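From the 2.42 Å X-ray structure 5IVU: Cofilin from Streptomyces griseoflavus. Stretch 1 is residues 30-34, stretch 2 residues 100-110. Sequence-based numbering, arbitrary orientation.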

# COMPACT_ATOMS: atom_id res chain seq x y z
N ILE A 30 4.23 -2.82 -2.86
CA ILE A 30 4.42 -1.37 -2.94
C ILE A 30 4.16 -0.91 -4.37
O ILE A 30 4.82 -1.36 -5.29
CB ILE A 30 5.85 -0.96 -2.52
CG1 ILE A 30 6.26 -1.56 -1.16
CG2 ILE A 30 5.98 0.57 -2.49
CD1 ILE A 30 5.53 -0.98 0.04
N PHE A 31 3.19 -0.01 -4.55
CA PHE A 31 2.89 0.61 -5.85
C PHE A 31 3.41 2.05 -5.88
O PHE A 31 3.54 2.69 -4.84
CB PHE A 31 1.39 0.63 -6.12
CG PHE A 31 0.73 -0.70 -5.95
CD1 PHE A 31 0.22 -1.09 -4.71
CD2 PHE A 31 0.61 -1.58 -7.02
CE1 PHE A 31 -0.39 -2.33 -4.56
CE2 PHE A 31 -0.00 -2.81 -6.87
CZ PHE A 31 -0.51 -3.19 -5.64
N HIS A 32 3.66 2.54 -7.10
CA HIS A 32 4.20 3.89 -7.31
C HIS A 32 3.87 4.42 -8.72
O HIS A 32 3.46 3.66 -9.59
CB HIS A 32 5.72 3.91 -7.00
CG HIS A 32 6.59 3.39 -8.10
ND1 HIS A 32 6.27 2.29 -8.87
CD2 HIS A 32 7.81 3.80 -8.53
CE1 HIS A 32 7.24 2.06 -9.74
NE2 HIS A 32 8.19 2.96 -9.55
N LEU A 33 4.02 5.74 -8.93
CA LEU A 33 3.97 6.34 -10.29
C LEU A 33 5.33 6.19 -10.93
O LEU A 33 6.34 6.33 -10.25
CB LEU A 33 3.68 7.85 -10.28
CG LEU A 33 2.32 8.48 -10.52
CD1 LEU A 33 1.23 7.51 -10.19
CD2 LEU A 33 2.18 9.78 -9.73
N ASN A 34 5.36 5.98 -12.25
CA ASN A 34 6.64 5.72 -12.96
C ASN A 34 7.55 6.98 -13.13
O ASN A 34 7.09 8.13 -13.11
CB ASN A 34 6.41 5.05 -14.35
CG ASN A 34 5.65 5.96 -15.33
OD1 ASN A 34 4.81 6.77 -14.93
ND2 ASN A 34 5.97 5.86 -16.62
N MET A 100 0.14 15.76 -5.00
CA MET A 100 -1.00 16.07 -5.84
C MET A 100 -1.22 15.00 -6.91
O MET A 100 -2.37 14.65 -7.20
CB MET A 100 -0.85 17.44 -6.55
CG MET A 100 -1.00 18.70 -5.72
SD MET A 100 -2.26 18.62 -4.45
CE MET A 100 -1.33 17.97 -3.06
N ALA A 101 -0.13 14.47 -7.47
CA ALA A 101 -0.22 13.42 -8.50
C ALA A 101 -0.75 12.10 -7.94
O ALA A 101 -1.62 11.46 -8.55
CB ALA A 101 1.12 13.22 -9.17
N TYR A 102 -0.24 11.70 -6.78
CA TYR A 102 -0.72 10.49 -6.10
C TYR A 102 -2.17 10.65 -5.66
O TYR A 102 -2.98 9.73 -5.86
CB TYR A 102 0.18 10.13 -4.90
CG TYR A 102 1.38 9.29 -5.28
CD1 TYR A 102 2.45 9.84 -5.99
CD2 TYR A 102 1.46 7.94 -4.93
CE1 TYR A 102 3.55 9.08 -6.34
CE2 TYR A 102 2.55 7.17 -5.28
CZ TYR A 102 3.60 7.74 -5.98
OH TYR A 102 4.69 6.98 -6.31
N ALA A 103 -2.50 11.79 -5.08
CA ALA A 103 -3.89 12.10 -4.69
C ALA A 103 -4.88 11.97 -5.86
O ALA A 103 -5.96 11.41 -5.68
CB ALA A 103 -3.98 13.49 -4.10
N SER A 104 -4.50 12.47 -7.03
CA SER A 104 -5.40 12.44 -8.21
C SER A 104 -5.39 11.11 -8.98
O SER A 104 -6.27 10.88 -9.80
CB SER A 104 -5.11 13.63 -9.15
OG SER A 104 -3.75 13.70 -9.53
N SER A 105 -4.39 10.26 -8.74
CA SER A 105 -4.37 8.91 -9.32
C SER A 105 -4.82 7.79 -8.36
O SER A 105 -5.10 6.69 -8.81
CB SER A 105 -2.97 8.60 -9.86
OG SER A 105 -2.72 9.40 -11.00
N LYS A 106 -4.87 8.06 -7.05
CA LYS A 106 -5.17 7.03 -6.04
C LYS A 106 -6.34 6.12 -6.41
O LYS A 106 -6.18 4.91 -6.49
CB LYS A 106 -5.47 7.67 -4.67
CG LYS A 106 -5.52 6.67 -3.52
CD LYS A 106 -6.38 7.16 -2.36
CE LYS A 106 -7.84 6.81 -2.54
NZ LYS A 106 -8.55 6.72 -1.23
N ASP A 107 -7.50 6.73 -6.65
CA ASP A 107 -8.76 6.01 -6.87
C ASP A 107 -8.73 5.07 -8.07
O ASP A 107 -9.46 4.09 -8.07
CB ASP A 107 -9.94 6.98 -7.02
CG ASP A 107 -10.27 7.69 -5.72
OD1 ASP A 107 -10.70 7.00 -4.77
OD2 ASP A 107 -10.08 8.92 -5.64
N ILE A 108 -7.91 5.38 -9.07
CA ILE A 108 -7.70 4.48 -10.21
C ILE A 108 -7.21 3.13 -9.70
O ILE A 108 -7.84 2.10 -9.96
CB ILE A 108 -6.68 5.04 -11.22
CG1 ILE A 108 -7.20 6.34 -11.86
CG2 ILE A 108 -6.39 4.01 -12.31
CD1 ILE A 108 -6.14 7.11 -12.65
N LEU A 109 -6.11 3.15 -8.95
CA LEU A 109 -5.55 1.94 -8.33
C LEU A 109 -6.49 1.32 -7.30
O LEU A 109 -6.71 0.11 -7.31
CB LEU A 109 -4.18 2.24 -7.69
CG LEU A 109 -3.50 1.18 -6.80
CD1 LEU A 109 -3.34 -0.17 -7.50
CD2 LEU A 109 -2.14 1.69 -6.33
N ARG A 110 -7.06 2.15 -6.43
CA ARG A 110 -7.90 1.66 -5.32
C ARG A 110 -9.16 0.93 -5.81
O ARG A 110 -9.52 -0.11 -5.25
CB ARG A 110 -8.27 2.82 -4.39
CG ARG A 110 -9.22 2.49 -3.24
CD ARG A 110 -8.66 1.48 -2.24
NE ARG A 110 -9.73 0.99 -1.38
CZ ARG A 110 -10.59 0.01 -1.68
NH1 ARG A 110 -10.51 -0.67 -2.83
NH2 ARG A 110 -11.54 -0.32 -0.80

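Contact between strand 30-33 and helix 100-110 of Streptomyces griseoflavus cofilin, followed along the helix. The two axes approach to 9.7 Å and their N-to-C directions differ by 118°, so the strand crosses the helix obliquely; the contact buries 317 Å² in total. M100 lies out of reach of the strand. One residue on, A101 points its methyl toward it, and A101 CB packs 3.6 Å from L33 CD2, a close apolar contact. Y102 provides the polar link. Its CA-to-CB bond runs sideways, but the long side chain (chi1 m) carries the hydroxyl to the strand, where L33 N donates a hydrogen bond to Y102 OH (3.0 Å, N-H...O angle 161°). The bond is nearly straight, and the hydroxyl serves as acceptor for a strand amide. Y102 OH also sits 3.3 Å from both CA and CB of H32; although the CA-to-CB bond of H32 points away overall, its CB is touched. On the ring, Y102 CE1 lies 3.7 Å from L33 CD2, so this one methyl meets both A101 and Y102. A103 and S104 are out of reach. S105, a turn after A101, points toward the strand, but its nearest approach is loose: S105 CB to L33 CD1, 4.4 Å. Its hydroxyl turns back to its own helix in a weak hydrogen bond from S105 OG to A101 O (3.4 Å). K106, D107 and I108 make no contact, and the helix is kinked here: neither D107 nor I108 has the regular amide bond to the turn before, and I108 N makes only a weak one to S105 O (3.1 Å). Contact resumes at L109, which points toward F31. L109 CD2 packs 3.7 Å from F31 CB, while L109 CD1 stands over one face of the F31 ring, 4.2 Å from its centroid and 11° off the normal, a CH-pi contact.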